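Local coordinates for 432aa long hypothetical deoxyribodipyrimidine photolyase (Sulfolobus tokodaii, PDB 2E0I), which probably repairs cyclobutane pyrimidine dimers in DNA using light, and carries two FAD molecules, one of them likely a light-harvesting cofactor, at residues 261-265 against 326-330. Residues are numbered along the deposited sequence; the frame is centred on the assembly and turned at random.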
ATOM      1  N   PHE A 261       9.657  11.509   1.199  1.00 27.97           N
ATOM      2  CA  PHE A 261       8.836  11.683   0.016  1.00 28.62           C
ATOM      3  C   PHE A 261       9.470  12.700  -0.912  1.00 31.11           C
ATOM      4  O   PHE A 261       9.113  13.870  -0.896  1.00 33.53           O
ATOM      5  CB  PHE A 261       7.440  12.133   0.417  1.00 26.74           C
ATOM      6  CG  PHE A 261       6.677  11.093   1.172  1.00 26.43           C
ATOM      7  CD1 PHE A 261       6.429   9.847   0.601  1.00 25.55           C
ATOM      8  CD2 PHE A 261       6.219  11.346   2.458  1.00 25.62           C
ATOM      9  CE1 PHE A 261       5.739   8.868   1.296  1.00 24.09           C
ATOM     10  CE2 PHE A 261       5.526  10.371   3.164  1.00 25.92           C
ATOM     11  CZ  PHE A 261       5.285   9.127   2.580  1.00 24.29           C
ATOM     12  N   GLY A 262      10.426  12.253  -1.717  1.00 33.56           N
ATOM     13  CA  GLY A 262      11.095  13.160  -2.631  1.00 35.71           C
ATOM     14  C   GLY A 262      12.607  13.117  -2.519  1.00 37.31           C
ATOM     15  O   GLY A 262      13.298  13.428  -3.484  1.00 37.54           O
ATOM     16  N   HIS A 263      13.119  12.756  -1.343  1.00 38.86           N
ATOM     17  CA  HIS A 263      14.560  12.667  -1.118  1.00 40.52           C
ATOM     18  C   HIS A 263      14.896  11.323  -0.503  1.00 39.77           C
ATOM     19  O   HIS A 263      14.015  10.580  -0.106  1.00 39.51           O
ATOM     20  CB  HIS A 263      15.043  13.751  -0.153  1.00 44.86           C
ATOM     21  CG  HIS A 263      14.668  15.146  -0.550  1.00 48.97           C
ATOM     22  ND1 HIS A 263      15.098  16.254   0.151  1.00 50.84           N
ATOM     23  CD2 HIS A 263      13.882  15.615  -1.547  1.00 49.56           C
ATOM     24  CE1 HIS A 263      14.590  17.343  -0.395  1.00 50.87           C
ATOM     25  NE2 HIS A 263      13.848  16.982  -1.427  1.00 50.96           N
ATOM     26  N   CYS A 264      16.184  11.024  -0.411  1.00 40.07           N
ATOM     27  CA  CYS A 264      16.635   9.771   0.177  1.00 40.24           C
ATOM     28  C   CYS A 264      16.606   9.867   1.698  1.00 40.30           C
ATOM     29  O   CYS A 264      16.899  10.920   2.265  1.00 40.56           O
ATOM     30  CB  CYS A 264      18.060   9.452  -0.283  1.00 40.78           C
ATOM     31  SG  CYS A 264      18.263   9.246  -2.068  1.00 40.54           S
ATOM     32  N   TYR A 265      16.244   8.768   2.357  1.00 40.02           N
ATOM     33  CA  TYR A 265      16.203   8.743   3.809  1.00 40.11           C
ATOM     34  C   TYR A 265      17.570   9.228   4.277  1.00 41.63           C
ATOM     35  O   TYR A 265      17.672  10.158   5.080  1.00 41.00           O
ATOM     36  CB  TYR A 265      15.931   7.322   4.299  1.00 38.60           C
ATOM     37  CG  TYR A 265      15.924   7.190   5.799  1.00 36.85           C
ATOM     38  CD1 TYR A 265      15.047   7.938   6.574  1.00 36.18           C
ATOM     39  CD2 TYR A 265      16.819   6.342   6.442  1.00 36.81           C
ATOM     40  CE1 TYR A 265      15.061   7.852   7.958  1.00 37.80           C
ATOM     41  CE2 TYR A 265      16.847   6.243   7.829  1.00 38.43           C
ATOM     42  CZ  TYR A 265      15.967   7.002   8.583  1.00 38.81           C
ATOM     43  OH  TYR A 265      16.003   6.938   9.956  1.00 38.83           O
ATOM     44  N   ASP A 326      16.736   5.667 -11.088  1.00 28.80           N
ATOM     45  CA  ASP A 326      16.366   6.274  -9.814  1.00 28.67           C
ATOM     46  C   ASP A 326      15.195   5.532  -9.167  1.00 28.41           C
ATOM     47  O   ASP A 326      14.181   5.282  -9.816  1.00 28.18           O
ATOM     48  CB  ASP A 326      16.009   7.750 -10.050  1.00 29.88           C
ATOM     49  CG  ASP A 326      15.842   8.535  -8.762  1.00 29.51           C
ATOM     50  OD1 ASP A 326      15.717   9.769  -8.851  1.00 29.55           O
ATOM     51  OD2 ASP A 326      15.831   7.933  -7.669  1.00 30.14           O
ATOM     52  N   TRP A 327      15.333   5.181  -7.890  1.00 27.49           N
ATOM     53  CA  TRP A 327      14.267   4.472  -7.196  1.00 26.94           C
ATOM     54  C   TRP A 327      12.940   5.233  -7.169  1.00 27.25           C
ATOM     55  O   TRP A 327      11.880   4.624  -7.062  1.00 26.48           O
ATOM     56  CB  TRP A 327      14.686   4.125  -5.766  1.00 26.87           C
ATOM     57  CG  TRP A 327      15.078   5.291  -4.928  1.00 26.99           C
ATOM     58  CD1 TRP A 327      16.333   5.770  -4.741  1.00 27.68           C
ATOM     59  CD2 TRP A 327      14.209   6.120  -4.145  1.00 27.41           C
ATOM     60  NE1 TRP A 327      16.310   6.846  -3.884  1.00 28.28           N
ATOM     61  CE2 TRP A 327      15.017   7.083  -3.504  1.00 28.03           C
ATOM     62  CE3 TRP A 327      12.826   6.142  -3.923  1.00 27.48           C
ATOM     63  CZ2 TRP A 327      14.490   8.061  -2.652  1.00 28.28           C
ATOM     64  CZ3 TRP A 327      12.296   7.114  -3.078  1.00 26.89           C
ATOM     65  CH2 TRP A 327      13.128   8.059  -2.452  1.00 28.97           C
ATOM     66  N   ARG A 328      12.994   6.559  -7.266  1.00 28.54           N
ATOM     67  CA  ARG A 328      11.780   7.374  -7.270  1.00 28.72           C
ATOM     68  C   ARG A 328      10.930   7.049  -8.491  1.00 28.74           C
ATOM     69  O   ARG A 328       9.711   7.122  -8.429  1.00 29.99           O
ATOM     70  CB  ARG A 328      12.120   8.864  -7.275  1.00 29.63           C
ATOM     71  CG  ARG A 328      12.772   9.355  -6.009  1.00 32.48           C
ATOM     72  CD  ARG A 328      13.140  10.811  -6.138  1.00 37.52           C
ATOM     73  NE  ARG A 328      14.138  11.228  -5.144  1.00 43.97           N
ATOM     74  CZ  ARG A 328      15.387  10.758  -5.059  1.00 44.98           C
ATOM     75  NH1 ARG A 328      15.822   9.836  -5.911  1.00 46.29           N
ATOM     76  NH2 ARG A 328      16.211  11.223  -4.123  1.00 45.23           N
ATOM     77  N   TRP A 329      11.573   6.700  -9.601  1.00 28.00           N
ATOM     78  CA  TRP A 329      10.855   6.343 -10.821  1.00 26.88           C
ATOM     79  C   TRP A 329      10.050   5.065 -10.555  1.00 26.28           C
ATOM     80  O   TRP A 329       8.858   4.968 -10.874  1.00 25.78           O
ATOM     81  CB  TRP A 329      11.848   6.088 -11.962  1.00 28.65           C
ATOM     82  CG  TRP A 329      12.483   7.317 -12.565  1.00 30.73           C
ATOM     83  CD1 TRP A 329      12.822   8.476 -11.921  1.00 31.44           C
ATOM     84  CD2 TRP A 329      12.907   7.477 -13.925  1.00 31.55           C
ATOM     85  NE1 TRP A 329      13.431   9.348 -12.797  1.00 31.18           N
ATOM     86  CE2 TRP A 329      13.496   8.760 -14.032  1.00 32.22           C
ATOM     87  CE3 TRP A 329      12.850   6.661 -15.064  1.00 31.79           C
ATOM     88  CZ2 TRP A 329      14.025   9.244 -15.236  1.00 32.01           C
ATOM     89  CZ3 TRP A 329      13.378   7.143 -16.262  1.00 32.41           C
ATOM     90  CH2 TRP A 329      13.957   8.423 -16.335  1.00 32.69           C
ATOM     91  N   GLY A 330      10.725   4.082  -9.969  1.00 25.08           N
ATOM     92  CA  GLY A 330      10.083   2.821  -9.663  1.00 23.14           C
ATOM     93  C   GLY A 330       8.994   3.010  -8.634  1.00 21.49           C
ATOM     94  O   GLY A 330       7.934   2.412  -8.735  1.00 20.63           O
TER
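Arg328 NE donates a nearly straight hydrogen bond to Gly262 O at 2.9 Å. Arg328 NH1 forms a salt bridge with Asp326 OD2 at 2.6 Å. The same carboxylate oxygen, Asp326 OD2, accepts from Arg328 N at 3.2 Å. Asp326 is thus the N-cap of helix 327-337 and also holds the guanidinium. Arg328 NH2 has a further salt bridge with Asp270, which also accepts a bond from Cys264 N. Gly262 has a positive phi that would jam a CB against the preceding carbonyl.

Beside this network, Trp327 NE1 donates to Cys264 SG over 3.6 Å. The sulfur lies at the edge of the indole, not over its face. Trp327 CH2 packs 3.6 Å from His263 O, and helix 343-353 meets the indole through Asn347 and Gln351. The contact joins the 261-265 loop to the start of helix 327-337 in the FAD-binding region, with Gly262 near a bound FAD. Its chemistry implies that directional bonds from Arg328 and Trp327 act together with a buried sulfur-indole contact.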